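Local coordinates for protein uncharacterized HTH-type transcriptional regulator yydK (Bacillus subtilis subsp. subtilis, PDB 3BWG) that probably binds DNA as a GntR-family transcription factor, pairing a winged helix-turn-helix domain with a UTRA domain of the kind that senses small effector molecules, at residues S97-L102 against L152-S158; E101-P107 against E121-K127; L137-Y143 against D217-Y223. All coordinates share one frame. Residue numbers count along the deposited sequence, not the author numbering.

Contact 1: S97-L102 against L152-S158; sequences SKVIEL and LNNEIVS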
loop_
_atom_site.group_PDB
_atom_site.type_symbol
_atom_site.label_atom_id
_atom_site.label_comp_id
_atom_site.label_asym_id
_atom_site.label_seq_id
_atom_site.Cartn_x
_atom_site.Cartn_y
_atom_site.Cartn_z
ATOM N N SER B 97 -11.056 1.042 -22.022
ATOM C CA SER B 97 -12.237 1.538 -21.336
ATOM C C SER B 97 -13.395 1.750 -22.297
ATOM O O SER B 97 -13.216 2.250 -23.413
ATOM C CB SER B 97 -11.948 2.867 -20.608
ATOM O OG SER B 97 -11.044 2.705 -19.546
ATOM N N LYS B 98 -14.573 1.364 -21.829
ATOM C CA LYS B 98 -15.850 1.702 -22.417
ATOM C C LYS B 98 -16.499 2.781 -21.516
ATOM O O LYS B 98 -16.750 2.535 -20.347
ATOM C CB LYS B 98 -16.704 0.435 -22.438
ATOM C CG LYS B 98 -18.043 0.517 -23.123
ATOM C CD LYS B 98 -18.640 -0.899 -23.165
ATOM C CE LYS B 98 -20.170 -0.917 -23.159
ATOM N NZ LYS B 98 -20.779 -0.790 -24.530
ATOM N N VAL B 99 -16.734 3.973 -22.061
ATOM C CA VAL B 99 -17.348 5.036 -21.294
ATOM C C VAL B 99 -18.843 4.815 -21.339
ATOM O O VAL B 99 -19.423 4.786 -22.402
ATOM C CB VAL B 99 -17.008 6.456 -21.844
ATOM C CG1 VAL B 99 -17.677 7.543 -21.014
ATOM C CG2 VAL B 99 -15.523 6.674 -21.855
ATOM N N ILE B 100 -19.454 4.667 -20.178
ATOM C CA ILE B 100 -20.879 4.501 -20.089
ATOM C C ILE B 100 -21.534 5.871 -19.966
ATOM O O ILE B 100 -22.535 6.124 -20.632
ATOM C CB ILE B 100 -21.277 3.579 -18.924
ATOM C CG1 ILE B 100 -20.586 2.233 -19.071
ATOM C CG2 ILE B 100 -22.818 3.363 -18.910
ATOM C CD1 ILE B 100 -20.481 1.483 -17.798
ATOM N N GLU B 101 -20.981 6.737 -19.109
ATOM C CA GLU B 101 -21.471 8.097 -18.940
ATOM C C GLU B 101 -20.304 9.084 -18.727
ATOM O O GLU B 101 -19.280 8.743 -18.146
ATOM C CB GLU B 101 -22.385 8.195 -17.718
ATOM C CG GLU B 101 -23.831 7.704 -17.881
ATOM C CD GLU B 101 -24.645 7.919 -16.585
ATOM O OE1 GLU B 101 -25.145 9.047 -16.355
ATOM O OE2 GLU B 101 -24.768 6.969 -15.780
ATOM N N LEU B 102 -20.471 10.308 -19.202
ATOM C CA LEU B 102 -19.584 11.390 -18.864
ATOM C C LEU B 102 -20.430 12.602 -19.007
ATOM O O LEU B 102 -21.001 12.817 -20.074
ATOM C CB LEU B 102 -18.390 11.471 -19.829
ATOM C CG LEU B 102 -17.510 12.733 -19.865
ATOM C CD1 LEU B 102 -16.716 13.000 -18.578
ATOM C CD2 LEU B 102 -16.584 12.688 -21.071
ATOM N N LEU B 152 -13.139 17.695 -19.563
ATOM C CA LEU B 152 -12.908 16.295 -19.875
ATOM C C LEU B 152 -13.686 15.949 -21.138
ATOM O O LEU B 152 -14.744 16.529 -21.421
ATOM C CB LEU B 152 -13.345 15.372 -18.703
ATOM C CG LEU B 152 -12.480 15.363 -17.424
ATOM C CD1 LEU B 152 -13.104 14.496 -16.246
ATOM C CD2 LEU B 152 -11.062 14.923 -17.772
ATOM N N ASN B 153 -13.171 15.014 -21.925
ATOM C CA ASN B 153 -13.973 14.509 -23.057
ATOM C C ASN B 153 -13.903 13.005 -23.181
ATOM O O ASN B 153 -13.172 12.360 -22.454
ATOM C CB ASN B 153 -13.646 15.189 -24.394
ATOM C CG ASN B 153 -12.224 14.961 -24.841
ATOM O OD1 ASN B 153 -11.548 14.054 -24.380
ATOM N ND2 ASN B 153 -11.758 15.805 -25.739
ATOM N N ASN B 154 -14.680 12.452 -24.104
ATOM C CA ASN B 154 -14.694 11.021 -24.273
ATOM C C ASN B 154 -13.307 10.412 -24.447
ATOM O O ASN B 154 -13.006 9.389 -23.847
ATOM C CB ASN B 154 -15.629 10.617 -25.406
ATOM C CG ASN B 154 -16.503 9.440 -25.014
ATOM O OD1 ASN B 154 -16.313 8.332 -25.518
ATOM N ND2 ASN B 154 -17.438 9.662 -24.048
ATOM N N GLU B 155 -12.463 11.052 -25.255
ATOM C CA GLU B 155 -11.123 10.530 -25.527
ATOM C C GLU B 155 -10.237 10.401 -24.269
ATOM O O GLU B 155 -9.614 9.363 -24.036
ATOM C CB GLU B 155 -10.427 11.343 -26.618
ATOM C CG GLU B 155 -8.974 10.939 -26.829
ATOM C CD GLU B 155 -8.330 11.552 -28.053
ATOM O OE1 GLU B 155 -8.988 12.303 -28.807
ATOM O OE2 GLU B 155 -7.148 11.255 -28.281
ATOM N N ILE B 156 -10.189 11.456 -23.462
ATOM C CA ILE B 156 -9.394 11.439 -22.233
ATOM C C ILE B 156 -9.845 10.288 -21.311
ATOM O O ILE B 156 -9.031 9.515 -20.816
ATOM C CB ILE B 156 -9.494 12.806 -21.497
ATOM C CG1 ILE B 156 -8.801 13.909 -22.314
ATOM C CG2 ILE B 156 -8.915 12.714 -20.110
ATOM C CD1 ILE B 156 -9.302 15.330 -22.002
ATOM N N VAL B 157 -11.156 10.207 -21.095
ATOM C CA VAL B 157 -11.808 9.273 -20.173
ATOM C C VAL B 157 -11.825 7.794 -20.671
ATOM O O VAL B 157 -11.996 6.875 -19.889
ATOM C CB VAL B 157 -13.217 9.809 -19.887
ATOM C CG1 VAL B 157 -14.093 8.752 -19.460
ATOM C CG2 VAL B 157 -13.164 10.984 -18.837
ATOM N N SER B 158 -11.616 7.556 -21.959
ATOM C CA SER B 158 -11.335 6.187 -22.392
ATOM C C SER B 158 -9.857 5.821 -22.324
ATOM O O SER B 158 -9.500 4.681 -22.562
ATOM C CB SER B 158 -11.922 5.854 -23.750
ATOM O OG SER B 158 -11.859 6.932 -24.588
HETATM O O HOH W 1 -9.721 2.513 -24.165
#
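In the UTRA domain, the edge strand 95-105 of the antiparallel sheet is covered here by the short helix 154-157, and the two meet mainly through aliphatic side chains. Ser97 opens the contact: its CB lies 3.6 Å from Ser158 O, while its hydroxyl turns to Arg130 on the neighbouring strand. Small residues suit this close approach, and one water joins the backbones, accepting from Ser97 N (2.9 Å) and donating to Ser158 O (2.7 Å). Lys98 points away, so Val99 is next to face the helix; its CG2 packs 3.5 Å from Val157 CG1, and its CG1 reaches Asn154 ND2 at 3.7 Å. Ile100 and Glu101 then form a classic beta bulge, both facing Lys127 of the adjacent strand. The extra residue leaves both side chains pointing away from the helix and brings Leu102 back toward it. Branched at its tip, Leu102 spans the start of the helix: CD1 touches Leu152 CB and Val157 CG2, each at 4.1 Å, and CD2 lies 3.4 Å from Asn153 C. The single turn is held by Asn153, well suited as N-cap because its short side chain can fold back, with OD1 accepting from Ile156 N at 3.1 Å.

Contact 2: E101-P107 against E121-K127; sequences ELDVRKP and EDIYYVK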
loop_
_atom_site.group_PDB
_atom_site.type_symbol
_atom_site.label_atom_id
_atom_site.label_comp_id
_atom_site.label_asym_id
_atom_site.label_seq_id
_atom_site.Cartn_x
_atom_site.Cartn_y
_atom_site.Cartn_z
ATOM N N GLU B 101 -20.981 6.737 -19.109
ATOM C CA GLU B 101 -21.471 8.097 -18.940
ATOM C C GLU B 101 -20.304 9.084 -18.727
ATOM O O GLU B 101 -19.280 8.743 -18.146
ATOM C CB GLU B 101 -22.385 8.195 -17.718
ATOM C CG GLU B 101 -23.831 7.704 -17.881
ATOM C CD GLU B 101 -24.645 7.919 -16.585
ATOM O OE1 GLU B 101 -25.145 9.047 -16.355
ATOM O OE2 GLU B 101 -24.768 6.969 -15.780
ATOM N N LEU B 102 -20.471 10.308 -19.202
ATOM C CA LEU B 102 -19.584 11.390 -18.864
ATOM C C LEU B 102 -20.430 12.602 -19.007
ATOM O O LEU B 102 -21.001 12.817 -20.074
ATOM C CB LEU B 102 -18.390 11.471 -19.829
ATOM C CG LEU B 102 -17.510 12.733 -19.865
ATOM C CD1 LEU B 102 -16.716 13.000 -18.578
ATOM C CD2 LEU B 102 -16.584 12.688 -21.071
ATOM N N ASP B 103 -20.568 13.370 -17.935
ATOM C CA ASP B 103 -21.302 14.616 -18.008
ATOM C C ASP B 103 -20.890 15.551 -16.873
ATOM O O ASP B 103 -20.037 15.209 -16.060
ATOM C CB ASP B 103 -22.815 14.356 -18.017
ATOM C CG ASP B 103 -23.314 13.744 -16.734
ATOM O OD1 ASP B 103 -22.618 13.827 -15.697
ATOM O OD2 ASP B 103 -24.420 13.182 -16.749
ATOM N N VAL B 104 -21.479 16.743 -16.865
ATOM C CA VAL B 104 -21.344 17.667 -15.769
ATOM C C VAL B 104 -22.627 17.575 -14.989
ATOM O O VAL B 104 -23.703 17.501 -15.573
ATOM C CB VAL B 104 -21.128 19.107 -16.245
ATOM C CG1 VAL B 104 -20.976 20.043 -15.019
ATOM C CG2 VAL B 104 -19.925 19.161 -17.152
ATOM N N ARG B 105 -22.492 17.621 -13.664
ATOM C CA ARG B 105 -23.473 17.130 -12.717
ATOM C C ARG B 105 -23.150 17.788 -11.377
ATOM O O ARG B 105 -21.995 18.101 -11.097
ATOM C CB ARG B 105 -23.174 15.630 -12.609
ATOM C CG ARG B 105 -24.114 14.765 -11.952
ATOM C CD ARG B 105 -23.621 13.341 -12.095
ATOM N NE ARG B 105 -24.002 12.730 -13.381
ATOM C CZ ARG B 105 -24.595 11.540 -13.507
ATOM N NH1 ARG B 105 -24.878 10.799 -12.424
ATOM N NH2 ARG B 105 -24.877 11.072 -14.722
ATOM N N LYS B 106 -24.153 17.982 -10.533
ATOM C CA LYS B 106 -23.904 18.232 -9.120
ATOM C C LYS B 106 -23.432 16.924 -8.424
ATOM O O LYS B 106 -23.815 15.827 -8.835
ATOM C CB LYS B 106 -25.145 18.844 -8.423
ATOM C CG LYS B 106 -25.651 20.110 -9.073
ATOM C CD LYS B 106 -24.557 21.176 -9.142
ATOM C CE LYS B 106 -25.104 22.456 -9.720
ATOM N NZ LYS B 106 -23.991 23.433 -9.930
ATOM N N PRO B 107 -22.571 17.047 -7.390
ATOM C CA PRO B 107 -22.095 15.828 -6.717
ATOM C C PRO B 107 -23.180 15.224 -5.816
ATOM O O PRO B 107 -24.009 15.969 -5.257
ATOM C CB PRO B 107 -20.943 16.344 -5.819
ATOM C CG PRO B 107 -21.289 17.837 -5.544
ATOM C CD PRO B 107 -21.993 18.294 -6.823
ATOM N N GLU B 121 -21.300 22.835 -6.181
ATOM C CA GLU B 121 -20.116 22.913 -7.032
ATOM C C GLU B 121 -20.181 21.815 -8.119
ATOM O O GLU B 121 -20.435 20.638 -7.811
ATOM C CB GLU B 121 -18.834 22.793 -6.192
ATOM C CG GLU B 121 -18.567 23.937 -5.194
ATOM C CD GLU B 121 -17.136 23.894 -4.600
ATOM O OE1 GLU B 121 -16.135 23.934 -5.377
ATOM O OE2 GLU B 121 -17.015 23.803 -3.351
ATOM N N ASP B 122 -19.999 22.197 -9.381
ATOM C CA ASP B 122 -20.036 21.221 -10.484
ATOM C C ASP B 122 -18.925 20.164 -10.390
ATOM O O ASP B 122 -17.779 20.468 -10.024
ATOM C CB ASP B 122 -19.871 21.929 -11.827
ATOM C CG ASP B 122 -21.080 22.739 -12.225
ATOM O OD1 ASP B 122 -22.158 22.548 -11.628
ATOM O OD2 ASP B 122 -20.954 23.554 -13.162
ATOM N N ILE B 123 -19.258 18.919 -10.687
ATOM C CA ILE B 123 -18.225 17.901 -10.855
ATOM C C ILE B 123 -18.370 17.336 -12.264
ATOM O O ILE B 123 -19.475 17.434 -12.821
ATOM C CB ILE B 123 -18.258 16.792 -9.744
ATOM C CG1 ILE B 123 -19.631 16.107 -9.586
ATOM C CG2 ILE B 123 -17.884 17.409 -8.387
ATOM C CD1 ILE B 123 -19.830 14.798 -10.366
ATOM N N TYR B 124 -17.274 16.814 -12.843
ATOM C CA TYR B 124 -17.368 15.845 -13.946
ATOM C C TYR B 124 -17.650 14.468 -13.396
ATOM O O TYR B 124 -16.953 14.020 -12.484
ATOM C CB TYR B 124 -16.076 15.731 -14.730
ATOM C CG TYR B 124 -15.987 16.743 -15.797
ATOM C CD1 TYR B 124 -15.173 17.870 -15.648
ATOM C CD2 TYR B 124 -16.766 16.621 -16.929
ATOM C CE1 TYR B 124 -15.107 18.827 -16.641
ATOM C CE2 TYR B 124 -16.736 17.589 -17.933
ATOM C CZ TYR B 124 -15.905 18.673 -17.793
ATOM O OH TYR B 124 -15.880 19.616 -18.792
ATOM N N TYR B 125 -18.640 13.780 -13.969
ATOM C CA TYR B 125 -18.964 12.443 -13.508
ATOM C C TYR B 125 -18.589 11.444 -14.561
ATOM O O TYR B 125 -18.970 11.599 -15.711
ATOM C CB TYR B 125 -20.467 12.340 -13.220
ATOM C CG TYR B 125 -20.980 10.937 -12.993
ATOM C CD1 TYR B 125 -20.798 10.314 -11.756
ATOM C CD2 TYR B 125 -21.682 10.239 -13.998
ATOM C CE1 TYR B 125 -21.254 9.049 -11.533
ATOM C CE2 TYR B 125 -22.170 8.953 -13.765
ATOM C CZ TYR B 125 -21.933 8.368 -12.524
ATOM O OH TYR B 125 -22.384 7.108 -12.204
ATOM N N VAL B 126 -17.869 10.398 -14.176
ATOM C CA VAL B 126 -17.577 9.352 -15.145
ATOM C C VAL B 126 -17.962 7.956 -14.688
ATOM O O VAL B 126 -17.814 7.605 -13.511
ATOM C CB VAL B 126 -16.149 9.480 -15.840
ATOM C CG1 VAL B 126 -15.402 10.717 -15.415
ATOM C CG2 VAL B 126 -15.326 8.181 -15.829
ATOM N N LYS B 127 -18.575 7.208 -15.594
ATOM C CA LYS B 127 -18.972 5.854 -15.317
ATOM C C LYS B 127 -18.352 5.029 -16.459
ATOM O O LYS B 127 -18.594 5.328 -17.644
ATOM C CB LYS B 127 -20.496 5.742 -15.310
ATOM C CG LYS B 127 -20.980 4.326 -14.979
ATOM C CD LYS B 127 -22.467 4.065 -15.292
ATOM C CE LYS B 127 -23.347 4.590 -14.157
ATOM N NZ LYS B 127 -24.784 4.277 -14.495
#
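A guanidinium lying flat on a tyrosine ring dominates this strand pair: Arg105 stacks on Tyr125 with centres 3.7 Å apart and planes at 17°, a cation-pi contact. Acidic neighbours hold the arginine there. Salt bridges join Arg105 NE to Asp103 OD1 (2.9 Å), and Arg105 NH2 to Asp103 OD2 (3.0 Å) and to Glu101 OE1 (2.6 Å, weak as a hydrogen bond); another runs onward from Glu101 OE2 to Lys127 NZ (3.0 Å), making a charged network on one face. The Tyr125 hydroxyl bonds Glu141. On the other face Leu102, Val104, Tyr124 and Val126 pack as an apolar layer, with Val104 CG2 3.6 Å from Tyr124 CE2, and helix 154-157 covers part of it. Beyond the strand end, Lys106 NZ reaches across to Asp122 OD1 in a 2.7 Å salt bridge, and Pro107 CB rests 4.0 Å from Ile123 CG1. Glu101-Lys127, Asp103-Tyr125 and Arg105-Ile123 are the hydrogen-bonded pairs of a two-faced antiparallel ladder, the edge of the UTRA domain's beta sheet.

Contact 3: L137-Y143 against D217-Y223; sequences LCYEESY and DYSKISY. With EDO (1,2-ethanediol), chain H; EDO (1,2-ethanediol), chain I.
Two strands, 137-143 and 217-223, extended except at Leu137, whose psi of -48° marks a bulge, run antiparallel, axes 4.5 Å apart and directions at 166°. Tyr139-Ser222, Glu141-Lys220 and Tyr143-Tyr218 are hydrogen-bonded pairs, each with two N-to-O bonds. Tyr139 N to Ser222 O and Ser222 N to Tyr139 O are both 3.0 Å; Lys220 N to Glu141 O is 2.7 Å. Alternating with them, Cys138-Tyr223, Glu140-Ile221 and Ser142-Ser219 are non-hydrogen-bonded pairs. Ser142 and Ser219 are small enough for their CA atoms to lie 4.0 Å and their CB atoms 3.6 Å apart. On this face slim Cys138 (chi1 p) fits between two bulkier neighbours, its CB 3.4 Å from Ile221 CG2 and 3.6 Å from Tyr223 CD1. Leu137, in a classic bulge with Cys138 opposite Arg130, sets CD1 4.1 Å from Tyr223 CD1. These are the central strands of the six-stranded UTRA sheet, joining its two halves. On the face of Tyr139, Glu141 and Tyr143, the Tyr143 (m) and Tyr218 (t) rings lie near parallel but slid apart, centroids 5.8 Å, and Lys220 CD abuts the Tyr143 edge, 3.8 Å from CE2. The hollow bounded by Tyr139, Glu141 and Ser222 is filled by an ethanediol, probably from the crystallisation liquor: its O2 donates to Glu141 OE2 (2.6 Å) and its O1 bonds Ser222 OG (2.7 Å), while Glu141 OE1 is taken by the neighbouring strand's Tyr125 hydroxyl.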
loop_
_atom_site.group_PDB
_atom_site.type_symbol
_atom_site.label_atom_id
_atom_site.label_comp_id
_atom_site.label_asym_id
_atom_site.label_seq_id
_atom_site.Cartn_x
_atom_site.Cartn_y
_atom_site.Cartn_z
ATOM N N LEU B 137 -11.889 -5.746 -16.139
ATOM C CA LEU B 137 -11.058 -5.455 -14.974
ATOM C C LEU B 137 -11.898 -4.880 -13.809
ATOM O O LEU B 137 -11.779 -5.302 -12.639
ATOM C CB LEU B 137 -9.939 -4.472 -15.370
ATOM C CG LEU B 137 -9.074 -3.974 -14.192
ATOM C CD1 LEU B 137 -8.348 -5.128 -13.485
ATOM C CD2 LEU B 137 -8.081 -2.894 -14.559
ATOM N N CYS B 138 -12.727 -3.897 -14.132
ATOM C CA CYS B 138 -13.462 -3.172 -13.127
ATOM C C CYS B 138 -14.602 -2.375 -13.719
ATOM O O CYS B 138 -14.697 -2.208 -14.931
ATOM C CB CYS B 138 -12.539 -2.233 -12.327
ATOM S SG CYS B 138 -11.793 -0.880 -13.296
ATOM N N TYR B 139 -15.452 -1.909 -12.817
ATOM C CA TYR B 139 -16.550 -1.056 -13.086
ATOM C C TYR B 139 -16.277 0.109 -12.127
ATOM O O TYR B 139 -16.065 -0.107 -10.925
ATOM C CB TYR B 139 -17.870 -1.797 -12.737
ATOM C CG TYR B 139 -19.067 -0.873 -12.609
ATOM C CD1 TYR B 139 -19.456 -0.059 -13.682
ATOM C CD2 TYR B 139 -19.793 -0.792 -11.430
ATOM C CE1 TYR B 139 -20.513 0.832 -13.574
ATOM C CE2 TYR B 139 -20.885 0.085 -11.310
ATOM C CZ TYR B 139 -21.241 0.893 -12.402
ATOM O OH TYR B 139 -22.315 1.775 -12.331
ATOM N N GLU B 140 -16.262 1.329 -12.664
ATOM C CA GLU B 140 -15.911 2.496 -11.898
ATOM C C GLU B 140 -16.870 3.685 -12.024
ATOM O O GLU B 140 -17.404 3.981 -13.078
ATOM C CB GLU B 140 -14.479 2.919 -12.255
ATOM C CG GLU B 140 -14.172 4.432 -12.170
ATOM C CD GLU B 140 -12.827 4.812 -12.789
ATOM O OE1 GLU B 140 -12.268 5.841 -12.419
ATOM O OE2 GLU B 140 -12.298 4.063 -13.619
ATOM N N GLU B 141 -17.035 4.413 -10.931
ATOM C CA GLU B 141 -17.659 5.707 -10.984
ATOM C C GLU B 141 -16.635 6.622 -10.375
ATOM O O GLU B 141 -16.087 6.323 -9.287
ATOM C CB GLU B 141 -18.928 5.734 -10.124
ATOM C CG GLU B 141 -20.147 5.056 -10.736
ATOM C CD GLU B 141 -21.371 5.138 -9.802
ATOM O OE1 GLU B 141 -22.249 6.021 -9.993
ATOM O OE2 GLU B 141 -21.433 4.321 -8.856
ATOM N N SER B 142 -16.339 7.726 -11.066
ATOM C CA SER B 142 -15.509 8.747 -10.462
ATOM C C SER B 142 -16.055 10.152 -10.608
ATOM O O SER B 142 -16.882 10.438 -11.475
ATOM C CB SER B 142 -14.069 8.652 -10.930
ATOM O OG SER B 142 -14.042 8.341 -12.288
ATOM N N TYR B 143 -15.595 11.022 -9.718
ATOM C CA TYR B 143 -16.110 12.364 -9.634
ATOM C C TYR B 143 -14.953 13.311 -9.530
ATOM O O TYR B 143 -14.165 13.209 -8.628
ATOM C CB TYR B 143 -16.965 12.513 -8.374
ATOM C CG TYR B 143 -18.006 11.437 -8.154
ATOM C CD1 TYR B 143 -19.356 11.688 -8.408
ATOM C CD2 TYR B 143 -17.647 10.194 -7.637
ATOM C CE1 TYR B 143 -20.323 10.712 -8.154
ATOM C CE2 TYR B 143 -18.585 9.218 -7.405
ATOM C CZ TYR B 143 -19.920 9.471 -7.667
ATOM O OH TYR B 143 -20.849 8.489 -7.425
ATOM N N ASP B 217 -10.279 14.158 -7.164
ATOM C CA ASP B 217 -10.888 12.931 -7.751
ATOM C C ASP B 217 -11.324 11.966 -6.628
ATOM O O ASP B 217 -10.530 11.613 -5.777
ATOM C CB ASP B 217 -9.864 12.281 -8.706
ATOM C CG ASP B 217 -10.243 10.852 -9.175
ATOM O OD1 ASP B 217 -11.359 10.368 -8.992
ATOM O OD2 ASP B 217 -9.395 10.219 -9.815
ATOM N N TYR B 218 -12.604 11.614 -6.590
ATOM C CA TYR B 218 -13.125 10.587 -5.732
ATOM C C TYR B 218 -13.653 9.531 -6.666
ATOM O O TYR B 218 -14.486 9.824 -7.539
ATOM C CB TYR B 218 -14.278 11.134 -4.876
ATOM C CG TYR B 218 -15.002 10.091 -4.086
ATOM C CD1 TYR B 218 -14.313 9.294 -3.164
ATOM C CD2 TYR B 218 -16.380 9.912 -4.226
ATOM C CE1 TYR B 218 -14.969 8.318 -2.439
ATOM C CE2 TYR B 218 -17.044 8.966 -3.499
ATOM C CZ TYR B 218 -16.339 8.181 -2.596
ATOM O OH TYR B 218 -17.006 7.235 -1.830
ATOM N N SER B 219 -13.200 8.297 -6.469
ATOM C CA SER B 219 -13.654 7.191 -7.297
ATOM C C SER B 219 -14.136 6.002 -6.452
ATOM O O SER B 219 -13.704 5.797 -5.290
ATOM C CB SER B 219 -12.551 6.779 -8.276
ATOM O OG SER B 219 -11.567 6.040 -7.599
ATOM N N LYS B 220 -15.060 5.242 -7.046
ATOM C CA LYS B 220 -15.657 4.054 -6.455
ATOM C C LYS B 220 -15.500 2.955 -7.467
ATOM O O LYS B 220 -16.045 3.045 -8.562
ATOM C CB LYS B 220 -17.127 4.307 -6.214
ATOM C CG LYS B 220 -17.333 5.334 -5.105
ATOM C CD LYS B 220 -18.671 6.061 -5.234
ATOM C CE LYS B 220 -19.857 5.133 -5.278
ATOM N NZ LYS B 220 -20.390 4.900 -3.914
ATOM N N ILE B 221 -14.751 1.911 -7.111
ATOM C CA ILE B 221 -14.429 0.861 -8.072
ATOM C C ILE B 221 -14.667 -0.546 -7.535
ATOM O O ILE B 221 -14.309 -0.876 -6.398
ATOM C CB ILE B 221 -13.000 0.984 -8.529
ATOM C CG1 ILE B 221 -12.718 2.435 -8.997
ATOM C CG2 ILE B 221 -12.712 -0.062 -9.677
ATOM C CD1 ILE B 221 -11.341 2.688 -9.579
ATOM N N SER B 222 -15.315 -1.358 -8.354
ATOM C CA SER B 222 -15.465 -2.771 -8.077
ATOM C C SER B 222 -14.664 -3.546 -9.120
ATOM O O SER B 222 -14.904 -3.391 -10.313
ATOM C CB SER B 222 -16.949 -3.170 -8.160
ATOM O OG SER B 222 -17.672 -2.527 -7.134
ATOM N N TYR B 223 -13.756 -4.398 -8.660
ATOM C CA TYR B 223 -12.961 -5.218 -9.545
ATOM C C TYR B 223 -13.518 -6.627 -9.789
ATOM O O TYR B 223 -14.192 -7.216 -8.920
ATOM C CB TYR B 223 -11.518 -5.290 -9.018
ATOM C CG TYR B 223 -10.797 -3.941 -9.018
ATOM C CD1 TYR B 223 -10.061 -3.546 -10.124
ATOM C CD2 TYR B 223 -10.846 -3.077 -7.909
ATOM C CE1 TYR B 223 -9.399 -2.292 -10.154
ATOM C CE2 TYR B 223 -10.176 -1.818 -7.911
ATOM C CZ TYR B 223 -9.436 -1.455 -9.046
ATOM O OH TYR B 223 -8.765 -0.245 -9.129
HETATM C C1 EDO H . -18.194 0.925 -8.250
HETATM O O1 EDO H . -18.871 -0.277 -7.898
HETATM C C2 EDO H . -19.206 1.837 -8.901
HETATM O O2 EDO H . -20.051 2.339 -7.857
HETATM C C1 EDO I . -10.589 -8.894 -6.906
HETATM O O1 EDO I . -9.380 -8.298 -7.265
HETATM C C2 EDO I . -11.634 -7.861 -7.221
HETATM O O2 EDO I . -12.831 -8.445 -6.796
HETATM O O HOH W 2 -10.389 7.593 -11.828
#

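All three contacts lie in the UTRA domain, on or against one six-stranded sheet, their centres about 12 to 13 Å apart. Contacts 1 and 2 share Glu101 and Leu102 on strand 95-105; contact 2 joins this strand to strand 123-132, and contact 1 lays helix 154-157 against it. Along the chain, contact 2 is nested inside the loop closed by contact 1 and is complete before contact 3 begins, whereas contacts 1 and 3 interleave. Strands 123-132 and 135-145 are neighbours, so contact 2 continues sideways into contact 3, where Tyr125 OH meets Glu141 OE1 at 2.5 Å. Contact 3 then ties these early strands to strand 215-224, late in the chain, making the two halves of the sheet continuous.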